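Local coordinates for protein uroporphyrin-III C-methyltransferase (Thermus thermophilus, PDB 1VE2) that probably catalyses the S-adenosylmethionine-dependent C-methylation of uroporphyrinogen III in porphyrin biosynthesis, at residues V119-A124 and P213-V218; A29-H34 and I72-E77; S123-P128 and E193-G198. All blocks are in the same frame, centred on the assembly; numbering follows the deposited sequence.

Contact 1 of 3, residues V119-A124 and P213-V218; sequences VGALSA and PALLVV
Helix 119-124 packs over the middle strand, 214-218, of the mixed five-stranded sheet; the closest CA atoms across the two segments, those of Ala121 and Leu215, are 9.0 Å apart. This is helix-on-sheet packing in the second of the two alpha/beta halves that make up the precorrin methyltransferase fold. Two neighbours on the helix, Ala121 and Leu122, face two alternate residues of the strand, Leu215 and Val217. Leu216, between them, points to the other face of the sheet, where it meets Leu168 and Leu172 of helix 168-173. All four touching residues are buried, and no hydrogen bond links the two segments. Leu215 reaches the helix at Ala121: Ala121 CB lies 3.9 Å from Leu215 CD1. Leu122 also touches Leu185 of the adjacent strand 181-186, so the helix spans two strands. The far side of the helix belongs to the dimer interface, where Val119 packs on Val91 of the second subunit. Leu122 and Val217 meet tip to tip. With Val217 CG1 anti to the backbone N (chi1 -174°), the other methyl, CG2, faces the helix. Val217 CG2 sits in the fork of Leu122, 3.7 Å from both CD1 and CD2.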
loop_
_atom_site.group_PDB
_atom_site.type_symbol
_atom_site.label_atom_id
_atom_site.label_comp_id
_atom_site.label_asym_id
_atom_site.label_seq_id
_atom_site.Cartn_x
_atom_site.Cartn_y
_atom_site.Cartn_z
ATOM N N VAL A 119 1.132 -2.755 4.837
ATOM C CA VAL A 119 -0.249 -2.947 4.410
ATOM C C VAL A 119 -0.493 -4.146 3.495
ATOM O O VAL A 119 -1.465 -4.882 3.664
ATOM C CB VAL A 119 -0.773 -1.669 3.707
ATOM C CG1 VAL A 119 -2.178 -1.892 3.179
ATOM C CG2 VAL A 119 -0.751 -0.494 4.687
ATOM N N GLY A 120 0.383 -4.335 2.516
ATOM C CA GLY A 120 0.222 -5.442 1.596
ATOM C C GLY A 120 0.311 -6.797 2.270
ATOM O O GLY A 120 -0.485 -7.690 1.980
ATOM N N ALA A 121 1.280 -6.960 3.168
ATOM C CA ALA A 121 1.454 -8.227 3.871
ATOM C C ALA A 121 0.239 -8.534 4.734
ATOM O O ALA A 121 -0.264 -9.659 4.741
ATOM C CB ALA A 121 2.714 -8.186 4.738
ATOM N N LEU A 122 -0.230 -7.533 5.471
ATOM C CA LEU A 122 -1.397 -7.717 6.327
ATOM C C LEU A 122 -2.623 -8.123 5.504
ATOM O O LEU A 122 -3.370 -9.017 5.895
ATOM C CB LEU A 122 -1.671 -6.429 7.107
ATOM C CG LEU A 122 -0.518 -6.000 8.020
ATOM C CD1 LEU A 122 -0.797 -4.633 8.601
ATOM C CD2 LEU A 122 -0.347 -7.018 9.140
ATOM N N SER A 123 -2.838 -7.474 4.363
ATOM C CA SER A 123 -3.978 -7.829 3.526
ATOM C C SER A 123 -3.826 -9.263 3.017
ATOM O O SER A 123 -4.804 -10.003 2.934
ATOM C CB SER A 123 -4.105 -6.874 2.333
ATOM O OG SER A 123 -4.455 -5.566 2.761
ATOM N N ALA A 124 -2.604 -9.660 2.674
ATOM C CA ALA A 124 -2.388 -11.018 2.179
ATOM C C ALA A 124 -2.839 -12.044 3.215
ATOM O O ALA A 124 -3.273 -13.144 2.863
ATOM C CB ALA A 124 -0.918 -11.233 1.826
ATOM N N PRO A 213 12.961 -9.897 8.738
ATOM C CA PRO A 213 12.403 -8.698 9.374
ATOM C C PRO A 213 10.977 -8.974 9.842
ATOM O O PRO A 213 10.380 -9.981 9.463
ATOM C CB PRO A 213 12.452 -7.667 8.252
ATOM C CG PRO A 213 12.147 -8.504 7.046
ATOM C CD PRO A 213 13.027 -9.725 7.276
ATOM N N ALA A 214 10.430 -8.084 10.663
ATOM C CA ALA A 214 9.076 -8.279 11.157
ATOM C C ALA A 214 8.261 -6.990 11.195
ATOM O O ALA A 214 8.808 -5.887 11.139
ATOM C CB ALA A 214 9.118 -8.910 12.539
ATOM N N LEU A 215 6.945 -7.154 11.287
ATOM C CA LEU A 215 6.006 -6.041 11.341
ATOM C C LEU A 215 5.294 -6.077 12.679
ATOM O O LEU A 215 5.132 -7.140 13.277
ATOM C CB LEU A 215 4.932 -6.170 10.259
ATOM C CG LEU A 215 5.255 -6.164 8.771
ATOM C CD1 LEU A 215 3.970 -6.402 7.982
ATOM C CD2 LEU A 215 5.883 -4.837 8.386
ATOM N N LEU A 216 4.848 -4.914 13.125
ATOM C CA LEU A 216 4.111 -4.794 14.372
ATOM C C LEU A 216 2.842 -4.008 14.064
ATOM O O LEU A 216 2.893 -3.001 13.358
ATOM C CB LEU A 216 4.942 -4.042 15.415
ATOM C CG LEU A 216 4.319 -3.775 16.792
ATOM C CD1 LEU A 216 5.432 -3.458 17.796
ATOM C CD2 LEU A 216 3.324 -2.620 16.715
ATOM N N VAL A 217 1.710 -4.489 14.565
ATOM C CA VAL A 217 0.436 -3.806 14.376
ATOM C C VAL A 217 -0.245 -3.741 15.742
ATOM O O VAL A 217 -0.436 -4.771 16.395
ATOM C CB VAL A 217 -0.489 -4.557 13.392
ATOM C CG1 VAL A 217 -1.733 -3.716 13.113
ATOM C CG2 VAL A 217 0.256 -4.870 12.104
ATOM N N VAL A 218 -0.603 -2.534 16.173
ATOM C CA VAL A 218 -1.248 -2.355 17.466
ATOM C C VAL A 218 -2.524 -1.514 17.361
ATOM O O VAL A 218 -2.615 -0.594 16.544
ATOM C CB VAL A 218 -0.250 -1.733 18.486
ATOM C CG1 VAL A 218 0.316 -0.427 17.950
ATOM C CG2 VAL A 218 -0.929 -1.526 19.842
#

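Contact 2 of 3, residues A29-H34 and I72-E77; sequences AEVVLH and IALARE
Leu74 of helix 64-76 meets Val31 and Leu33 of strand 31-34, joining a helix to the face of the parallel five-stranded sheet. The helix belongs to the beta-alpha-beta crossover from strand 49-52 to the parallel strand 80-85, and it passes over strand 31-34, which lies between them. Ile72 opens the segment. Its carbonyl O accepts a hydrogen bond from Arg76 N, and its CG2 lies over one face of the Arg76 guanidinium, toward its rim. Leu74 makes the whole contact. Its CG is anti to the carbonyl carbon (chi1 -74°), and CD1 is the methyl that reaches the strand. Leu74 CD1 lies 4.0 Å from Val31 CG1, and the two side chains cross at about a right angle. Leu74 CD1 is also 4.4 Å from Leu33 CD2, a looser touch. Leu74 packs on Val81 of the neighbouring strand 80-85 as well. Ala75 turns to Ile107 instead. Arg76 hydrogen-bonds through NH2 to Ala105 O. Glu77 N makes weak hydrogen bonds to Ala73 O and Leu74 O. Across the two segments the chemistry is wholly apolar. With no hydrogen bond or ion pair between them, the contact rests on van der Waals packing of buried methyl groups.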
loop_
_atom_site.group_PDB
_atom_site.type_symbol
_atom_site.label_atom_id
_atom_site.label_comp_id
_atom_site.label_asym_id
_atom_site.label_seq_id
_atom_site.Cartn_x
_atom_site.Cartn_y
_atom_site.Cartn_z
ATOM N N ALA A 29 14.862 -4.988 -18.372
ATOM C CA ALA A 29 15.999 -4.325 -17.728
ATOM C C ALA A 29 17.316 -5.068 -17.967
ATOM O O ALA A 29 17.416 -6.271 -17.722
ATOM C CB ALA A 29 15.744 -4.183 -16.235
ATOM N N GLU A 30 18.325 -4.339 -18.436
ATOM C CA GLU A 30 19.644 -4.909 -18.723
ATOM C C GLU A 30 20.449 -5.159 -17.464
ATOM O O GLU A 30 21.256 -6.082 -17.404
ATOM C CB GLU A 30 20.433 -3.968 -19.630
ATOM C CG GLU A 30 19.773 -3.700 -20.964
ATOM C CD GLU A 30 20.442 -2.567 -21.713
ATOM O OE1 GLU A 30 21.674 -2.640 -21.917
ATOM O OE2 GLU A 30 19.744 -1.604 -22.097
ATOM N N VAL A 31 20.237 -4.312 -16.462
ATOM C CA VAL A 31 20.931 -4.425 -15.189
ATOM C C VAL A 31 19.922 -4.115 -14.087
ATOM O O VAL A 31 19.100 -3.210 -14.231
ATOM C CB VAL A 31 22.111 -3.423 -15.104
ATOM C CG1 VAL A 31 22.814 -3.554 -13.758
ATOM C CG2 VAL A 31 23.097 -3.677 -16.241
ATOM N N VAL A 32 19.987 -4.869 -12.998
ATOM C CA VAL A 32 19.063 -4.680 -11.884
ATOM C C VAL A 32 19.804 -4.598 -10.556
ATOM O O VAL A 32 20.421 -5.577 -10.124
ATOM C CB VAL A 32 18.053 -5.844 -11.805
ATOM C CG1 VAL A 32 17.041 -5.599 -10.688
ATOM C CG2 VAL A 32 17.349 -6.012 -13.140
ATOM N N LEU A 33 19.759 -3.427 -9.920
ATOM C CA LEU A 33 20.401 -3.238 -8.621
ATOM C C LEU A 33 19.314 -3.565 -7.604
ATOM O O LEU A 33 18.423 -2.753 -7.347
ATOM C CB LEU A 33 20.866 -1.786 -8.442
ATOM C CG LEU A 33 21.700 -1.083 -9.521
ATOM C CD1 LEU A 33 22.627 -0.084 -8.827
ATOM C CD2 LEU A 33 22.523 -2.062 -10.325
ATOM N N HIS A 34 19.399 -4.752 -7.017
ATOM C CA HIS A 34 18.380 -5.220 -6.085
ATOM C C HIS A 34 18.800 -5.357 -4.629
ATOM O O HIS A 34 19.936 -5.724 -4.329
ATOM C CB HIS A 34 17.857 -6.576 -6.566
ATOM C CG HIS A 34 18.850 -7.690 -6.423
ATOM N ND1 HIS A 34 19.068 -8.340 -5.227
ATOM C CD2 HIS A 34 19.700 -8.254 -7.316
ATOM C CE1 HIS A 34 20.009 -9.254 -5.387
ATOM N NE2 HIS A 34 20.410 -9.223 -6.645
ATOM N N ILE A 72 22.560 6.383 -12.378
ATOM C CA ILE A 72 22.771 7.499 -13.282
ATOM C C ILE A 72 23.845 7.144 -14.308
ATOM O O ILE A 72 23.650 7.351 -15.502
ATOM C CB ILE A 72 23.175 8.776 -12.503
ATOM C CG1 ILE A 72 21.986 9.248 -11.652
ATOM C CG2 ILE A 72 23.616 9.882 -13.471
ATOM C CD1 ILE A 72 22.313 10.363 -10.670
ATOM N N ALA A 73 24.968 6.594 -13.851
ATOM C CA ALA A 73 26.045 6.222 -14.766
ATOM C C ALA A 73 25.530 5.262 -15.842
ATOM O O ALA A 73 25.762 5.470 -17.032
ATOM C CB ALA A 73 27.198 5.576 -13.993
ATOM N N LEU A 74 24.825 4.218 -15.418
ATOM C CA LEU A 74 24.286 3.229 -16.345
ATOM C C LEU A 74 23.359 3.822 -17.397
ATOM O O LEU A 74 23.443 3.463 -18.574
ATOM C CB LEU A 74 23.553 2.131 -15.574
ATOM C CG LEU A 74 24.481 1.152 -14.853
ATOM C CD1 LEU A 74 23.701 0.322 -13.846
ATOM C CD2 LEU A 74 25.167 0.268 -15.885
ATOM N N ALA A 75 22.474 4.720 -16.975
ATOM C CA ALA A 75 21.533 5.346 -17.898
ATOM C C ALA A 75 22.257 6.230 -18.915
ATOM O O ALA A 75 21.864 6.307 -20.084
ATOM C CB ALA A 75 20.511 6.178 -17.122
ATOM N N ARG A 76 23.308 6.906 -18.470
ATOM C CA ARG A 76 24.062 7.771 -19.366
ATOM C C ARG A 76 24.848 6.947 -20.384
ATOM O O ARG A 76 25.213 7.447 -21.448
ATOM C CB ARG A 76 24.974 8.695 -18.554
ATOM C CG ARG A 76 24.189 9.829 -17.892
ATOM C CD ARG A 76 25.036 10.692 -16.974
ATOM N NE ARG A 76 24.311 11.899 -16.580
ATOM C CZ ARG A 76 24.645 12.674 -15.553
ATOM N NH1 ARG A 76 25.699 12.372 -14.803
ATOM N NH2 ARG A 76 23.925 13.754 -15.275
ATOM N N GLU A 77 25.096 5.681 -20.051
ATOM C CA GLU A 77 25.794 4.764 -20.950
ATOM C C GLU A 77 24.787 4.308 -22.005
ATOM O O GLU A 77 25.136 3.618 -22.964
ATOM C CB GLU A 77 26.315 3.544 -20.184
ATOM C CG GLU A 77 27.628 3.766 -19.452
ATOM C CD GLU A 77 28.035 2.569 -18.621
ATOM O OE1 GLU A 77 27.758 1.432 -19.054
ATOM O OE2 GLU A 77 28.641 2.761 -17.541
#

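Contact 3 of 3, residues S123-P128 and E193-G198; sequences SALGLP and EAVRLG
Leu125 carries this contact, sending one methyl to Val195 of edge strand 194-199 and the other to Glu193 just before it. Leu125 CD1 lies 4.2 Å from Val195 CG2, and these two side chains reach toward each other tip to tip. Leu125 CD2 lies 3.8 Å from Glu193 OE2. That is a van der Waals touch between a methyl and a carboxylate oxygen. Here the side chains slide past each other in opposite directions. Glu193 has CG anti to the backbone N (chi1 170°) and an extended chain beyond it, which carries the carboxylate to the flank of the leucine. Val195 has CG1 anti to the backbone N (chi1 178°), and its CG2 is the methyl that meets Leu125.

In the next shell, the other carboxylate oxygen of Glu193, OE1, accepts a hydrogen bond from Gly189 N. This bond engages OE1, while OE2 lies beside the leucine. Leu125 and Val195 both also pack on Leu185 of strand 181-186. Strand 194-199 is held to 181-186 by backbone hydrogen bonds, such as that of Ala194 with Ala186. Val195 also packs on Leu229, just after helix 225-228.

On the helix side, the position of Leu125 depends on how helix 119-124 ends. Gly126 N hydrogen-bonds to Ser123 O at 2.7 Å, and Leu127 N probably hydrogen-bonds to Leu122 O. Gly126 has a positive phi of 68°, a value that glycine adopts easily. Leu127 then turns to Tyr225 and Leu228 of helix 225-228. Close by lies the dimer interface: Ser123 OG hydrogen-bonds to Asp88 OD1 of the second subunit. The pattern is a Schellman motif, with Gly126 as its C-prime residue, ending a short helix, so that Leu125, just past its last turn, faces edge strand 194-199.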
loop_
_atom_site.group_PDB
_atom_site.type_symbol
_atom_site.label_atom_id
_atom_site.label_comp_id
_atom_site.label_asym_id
_atom_site.label_seq_id
_atom_site.Cartn_x
_atom_site.Cartn_y
_atom_site.Cartn_z
ATOM N N SER A 123 -2.838 -7.474 4.363
ATOM C CA SER A 123 -3.978 -7.829 3.526
ATOM C C SER A 123 -3.826 -9.263 3.017
ATOM O O SER A 123 -4.804 -10.003 2.934
ATOM C CB SER A 123 -4.105 -6.874 2.333
ATOM O OG SER A 123 -4.455 -5.566 2.761
ATOM N N ALA A 124 -2.604 -9.660 2.674
ATOM C CA ALA A 124 -2.388 -11.018 2.179
ATOM C C ALA A 124 -2.839 -12.044 3.215
ATOM O O ALA A 124 -3.273 -13.144 2.863
ATOM C CB ALA A 124 -0.918 -11.233 1.826
ATOM N N LEU A 125 -2.733 -11.684 4.491
ATOM C CA LEU A 125 -3.151 -12.575 5.565
ATOM C C LEU A 125 -4.617 -12.351 5.911
ATOM O O LEU A 125 -5.135 -12.945 6.858
ATOM C CB LEU A 125 -2.287 -12.366 6.809
ATOM C CG LEU A 125 -0.836 -12.840 6.677
ATOM C CD1 LEU A 125 -0.055 -12.511 7.940
ATOM C CD2 LEU A 125 -0.818 -14.333 6.413
ATOM N N GLY A 126 -5.280 -11.502 5.127
ATOM C CA GLY A 126 -6.686 -11.211 5.352
ATOM C C GLY A 126 -6.934 -10.432 6.627
ATOM O O GLY A 126 -7.975 -10.587 7.269
ATOM N N LEU A 127 -5.979 -9.585 6.996
ATOM C CA LEU A 127 -6.100 -8.793 8.211
ATOM C C LEU A 127 -6.331 -7.312 7.892
ATOM O O LEU A 127 -5.546 -6.697 7.174
ATOM C CB LEU A 127 -4.832 -8.955 9.043
ATOM C CG LEU A 127 -4.441 -10.410 9.322
ATOM C CD1 LEU A 127 -3.115 -10.424 10.062
ATOM C CD2 LEU A 127 -5.524 -11.109 10.133
ATOM N N PRO A 128 -7.411 -6.724 8.435
ATOM C CA PRO A 128 -7.751 -5.314 8.211
ATOM C C PRO A 128 -7.036 -4.358 9.170
ATOM O O PRO A 128 -6.673 -4.740 10.283
ATOM C CB PRO A 128 -9.260 -5.303 8.415
ATOM C CG PRO A 128 -9.419 -6.260 9.573
ATOM C CD PRO A 128 -8.478 -7.407 9.195
ATOM N N GLU A 193 7.524 -17.953 8.021
ATOM C CA GLU A 193 6.549 -16.944 8.402
ATOM C C GLU A 193 6.065 -17.227 9.818
ATOM O O GLU A 193 5.712 -18.361 10.146
ATOM C CB GLU A 193 5.366 -16.987 7.439
ATOM C CG GLU A 193 4.184 -16.146 7.866
ATOM C CD GLU A 193 3.017 -16.295 6.922
ATOM O OE1 GLU A 193 3.154 -15.919 5.739
ATOM O OE2 GLU A 193 1.963 -16.794 7.363
ATOM N N ALA A 194 6.043 -16.195 10.656
ATOM C CA ALA A 194 5.604 -16.356 12.035
ATOM C C ALA A 194 4.754 -15.178 12.506
ATOM O O ALA A 194 5.113 -14.020 12.299
ATOM C CB ALA A 194 6.818 -16.525 12.947
ATOM N N VAL A 195 3.626 -15.488 13.139
ATOM C CA VAL A 195 2.718 -14.468 13.653
ATOM C C VAL A 195 2.411 -14.723 15.124
ATOM O O VAL A 195 2.100 -15.850 15.512
ATOM C CB VAL A 195 1.379 -14.459 12.872
ATOM C CG1 VAL A 195 0.441 -13.425 13.459
ATOM C CG2 VAL A 195 1.634 -14.165 11.406
ATOM N N ARG A 196 2.513 -13.681 15.944
ATOM C CA ARG A 196 2.216 -13.797 17.369
ATOM C C ARG A 196 1.210 -12.725 17.767
ATOM O O ARG A 196 1.396 -11.540 17.473
ATOM C CB ARG A 196 3.481 -13.644 18.209
ATOM C CG ARG A 196 4.543 -14.690 17.933
ATOM C CD ARG A 196 5.613 -14.644 19.002
ATOM N NE ARG A 196 6.933 -14.966 18.470
ATOM C CZ ARG A 196 8.051 -14.950 19.189
ATOM N NH1 ARG A 196 9.211 -15.251 18.621
ATOM N NH2 ARG A 196 8.006 -14.641 20.478
ATOM N N LEU A 197 0.145 -13.152 18.439
ATOM C CA LEU A 197 -0.909 -12.246 18.869
ATOM C C LEU A 197 -0.935 -12.117 20.384
ATOM O O LEU A 197 -0.787 -13.105 21.103
ATOM C CB LEU A 197 -2.258 -12.757 18.364
ATOM C CG LEU A 197 -2.291 -13.052 16.862
ATOM C CD1 LEU A 197 -3.652 -13.603 16.463
ATOM C CD2 LEU A 197 -1.974 -11.778 16.095
ATOM N N GLY A 198 -1.122 -10.892 20.862
ATOM C CA GLY A 198 -1.162 -10.653 22.293
ATOM C C GLY A 198 -1.567 -9.229 22.613
ATOM O O GLY A 198 -2.494 -8.692 22.010
#

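How the contacts relate
Contacts 1 and 3 belong together. Both use helix 119-124, share Ser123 and Ala124, and reach the same mixed sheet, and their centres are about 7 Å apart. Contact 1 is buried and meets the middle strand, 214-218. Contact 3 lies at the surface, where Leu125, just past the helix, meets Val195 of edge strand 194-199 and Glu193 before it. Contact 1 is methyl against methyl; contact 3 adds a carboxylate oxygen at its margin. Both also touch the second subunit. Contact 2 stands apart in the parallel sheet, its centre about 31 Å from that of contact 1. It is buried and apolar like contact 1, but no other chain of the assembly touches its segments.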